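Response regulator receiver protein (Pseudoalteromonas atlantica T6c, PDB 3KTO) is probably a two-component response regulator whose receiver domain takes a phosphoryl group from a partner histidine kinase to control transcription. Local coordinates at residues Asp105-Pro110 against Val117-Gln122. Numbering follows the deposited sequence.
Sequences DFIEKP and VHDVQQ
Asp119 reaches from helix 113-127 to the side of strand 105-108 that faces it, where its carboxylate lies against Asp105 and the end of Ile107. The two acids approach almost at right angles, and their carboxylate planes are turned 78° apart. Each offers one oxygen: Asp105 OD2 lies 2.5 Å from Asp119 OD2. Two oxygens this close suggest that one of the acids holds a proton. Such sharing would ease the repulsion of the like charges and would probably raise the pKa of one of them. Asp119 CG stands anti to its own carbonyl carbon (chi1 -74°), which directs the carboxylate at the strand. Ile107 points back against Asp119, and its CD1 meets Asp119 OD2 at 3.3 Å. The same oxygen thus touches both the acid and the methyl group. The second oxygen of Asp105, OD1, accepts a weak hydrogen bond from Phe106 N at 2.9 Å, with an angle of 135°. An alanine at Asp119 would take away this carboxylate, and Asp105 OD2 would probably lose its close acid partner and be freer to turn. Ile84 of strand 83-87 touches both Ile107 and Asp119, and backbone hydrogen bonds join Asp105 and Ile107 to that strand. The arrangement packs the C-terminal helix on the last strand of the parallel sheet, ordered 2-1-3-4-5, as in the CheY-like receiver fold.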
loop_
_atom_site.group_PDB
_atom_site.type_symbol
_atom_site.label_atom_id
_atom_site.label_comp_id
_atom_site.label_asym_id
_atom_site.label_seq_id
_atom_site.Cartn_x
_atom_site.Cartn_y
_atom_site.Cartn_z
ATOM N N ASP A 105 2.053 9.951 -19.886
ATOM C CA ASP A 105 0.787 9.554 -19.270
ATOM C C ASP A 105 0.997 9.413 -17.764
ATOM O O ASP A 105 2.128 9.288 -17.292
ATOM C CB ASP A 105 0.281 8.226 -19.872
ATOM C CG ASP A 105 -1.215 7.982 -19.612
ATOM O OD1 ASP A 105 -1.929 8.936 -19.250
ATOM O OD2 ASP A 105 -1.679 6.832 -19.781
ATOM N N PHE A 106 -0.099 9.484 -17.020
ATOM C CA PHE A 106 -0.083 9.338 -15.573
ATOM C C PHE A 106 -1.126 8.248 -15.326
ATOM O O PHE A 106 -2.284 8.408 -15.712
ATOM C CB PHE A 106 -0.503 10.655 -14.907
ATOM C CG PHE A 106 -0.381 10.648 -13.411
ATOM C CD1 PHE A 106 0.769 11.104 -12.795
ATOM C CD2 PHE A 106 -1.409 10.151 -12.622
ATOM C CE1 PHE A 106 0.902 11.069 -11.409
ATOM C CE2 PHE A 106 -1.290 10.108 -11.230
ATOM C CZ PHE A 106 -0.133 10.567 -10.624
ATOM N N ILE A 107 -0.711 7.141 -14.711
ATOM C CA ILE A 107 -1.600 6.011 -14.451
ATOM C C ILE A 107 -1.746 5.720 -12.958
ATOM O O ILE A 107 -0.758 5.503 -12.263
ATOM C CB ILE A 107 -1.072 4.710 -15.115
ATOM C CG1 ILE A 107 -0.876 4.914 -16.619
ATOM C CG2 ILE A 107 -2.061 3.574 -14.880
ATOM C CD1 ILE A 107 -0.282 3.701 -17.315
ATOM N N GLU A 108 -2.977 5.715 -12.465
ATOM C CA GLU A 108 -3.201 5.416 -11.055
ATOM C C GLU A 108 -3.116 3.907 -10.880
ATOM O O GLU A 108 -3.492 3.157 -11.780
ATOM C CB GLU A 108 -4.588 5.886 -10.618
ATOM C CG GLU A 108 -4.798 7.385 -10.677
ATOM C CD GLU A 108 -6.267 7.754 -10.573
ATOM O OE1 GLU A 108 -6.979 7.657 -11.600
ATOM O OE2 GLU A 108 -6.708 8.123 -9.462
ATOM N N LYS A 109 -2.594 3.469 -9.737
ATOM C CA LYS A 109 -2.494 2.045 -9.412
ATOM C C LYS A 109 -3.437 1.812 -8.220
ATOM O O LYS A 109 -3.571 2.680 -7.365
ATOM C CB LYS A 109 -1.060 1.675 -9.009
ATOM C CG LYS A 109 -0.045 1.740 -10.137
ATOM C CD LYS A 109 1.289 1.118 -9.728
ATOM C CE LYS A 109 2.015 1.952 -8.676
ATOM N NZ LYS A 109 3.341 1.350 -8.307
ATOM N N PRO A 110 -4.123 0.659 -8.164
ATOM C CA PRO A 110 -4.121 -0.464 -9.108
ATOM C C PRO A 110 -4.562 0.011 -10.483
ATOM O O PRO A 110 -5.504 0.797 -10.615
ATOM C CB PRO A 110 -5.110 -1.443 -8.478
ATOM C CG PRO A 110 -6.060 -0.538 -7.760
ATOM C CD PRO A 110 -5.114 0.430 -7.098
ATOM N N VAL A 117 -0.282 -1.645 -20.965
ATOM C CA VAL A 117 0.235 -2.342 -22.138
ATOM C C VAL A 117 0.176 -1.429 -23.359
ATOM O O VAL A 117 1.147 -1.307 -24.105
ATOM C CB VAL A 117 -0.552 -3.656 -22.394
ATOM C CG1 VAL A 117 -0.070 -4.327 -23.676
ATOM C CG2 VAL A 117 -0.356 -4.599 -21.219
ATOM N N HIS A 118 -0.954 -0.757 -23.534
ATOM C CA HIS A 118 -1.128 0.149 -24.656
ATOM C C HIS A 118 -0.108 1.287 -24.643
ATOM O O HIS A 118 0.511 1.584 -25.665
ATOM C CB HIS A 118 -2.548 0.721 -24.648
ATOM C CG HIS A 118 -2.816 1.675 -25.769
ATOM N ND1 HIS A 118 -2.443 3.002 -25.721
ATOM C CD2 HIS A 118 -3.367 1.482 -26.990
ATOM C CE1 HIS A 118 -2.751 3.585 -26.866
ATOM N NE2 HIS A 118 -3.312 2.684 -27.654
ATOM N N ASP A 119 0.066 1.926 -23.488
ATOM C CA ASP A 119 1.020 3.029 -23.365
ATOM C C ASP A 119 2.433 2.609 -23.734
ATOM O O ASP A 119 3.164 3.357 -24.386
ATOM C CB ASP A 119 1.032 3.583 -21.939
ATOM C CG ASP A 119 -0.194 4.413 -21.625
ATOM O OD1 ASP A 119 -0.942 4.747 -22.566
ATOM O OD2 ASP A 119 -0.397 4.741 -20.437
ATOM N N VAL A 120 2.822 1.416 -23.305
ATOM C CA VAL A 120 4.155 0.913 -23.597
ATOM C C VAL A 120 4.318 0.564 -25.081
ATOM O O VAL A 120 5.338 0.884 -25.690
ATOM C CB VAL A 120 4.470 -0.319 -22.733
ATOM C CG1 VAL A 120 5.796 -0.934 -23.157
ATOM C CG2 VAL A 120 4.522 0.092 -21.259
ATOM N N GLN A 121 3.316 -0.089 -25.659
ATOM C CA GLN A 121 3.372 -0.453 -27.073
ATOM C C GLN A 121 3.525 0.814 -27.912
ATOM O O GLN A 121 4.264 0.840 -28.903
ATOM C CB GLN A 121 2.095 -1.187 -27.486
ATOM C CG GLN A 121 2.167 -1.831 -28.863
ATOM C CD GLN A 121 3.168 -2.973 -28.915
ATOM O OE1 GLN A 121 4.250 -2.844 -29.494
ATOM N NE2 GLN A 121 2.810 -4.098 -28.305
ATOM N N GLN A 122 2.827 1.868 -27.507
ATOM C CA GLN A 122 2.893 3.141 -28.214
ATOM C C GLN A 122 4.330 3.666 -28.225
ATOM O O GLN A 122 4.823 4.143 -29.247
ATOM C CB GLN A 122 1.961 4.156 -27.548
ATOM C CG GLN A 122 1.907 5.498 -28.257
ATOM C CD GLN A 122 0.855 6.431 -27.680
ATOM O OE1 GLN A 122 -0.344 6.136 -27.712
ATOM N NE2 GLN A 122 1.298 7.566 -27.148
#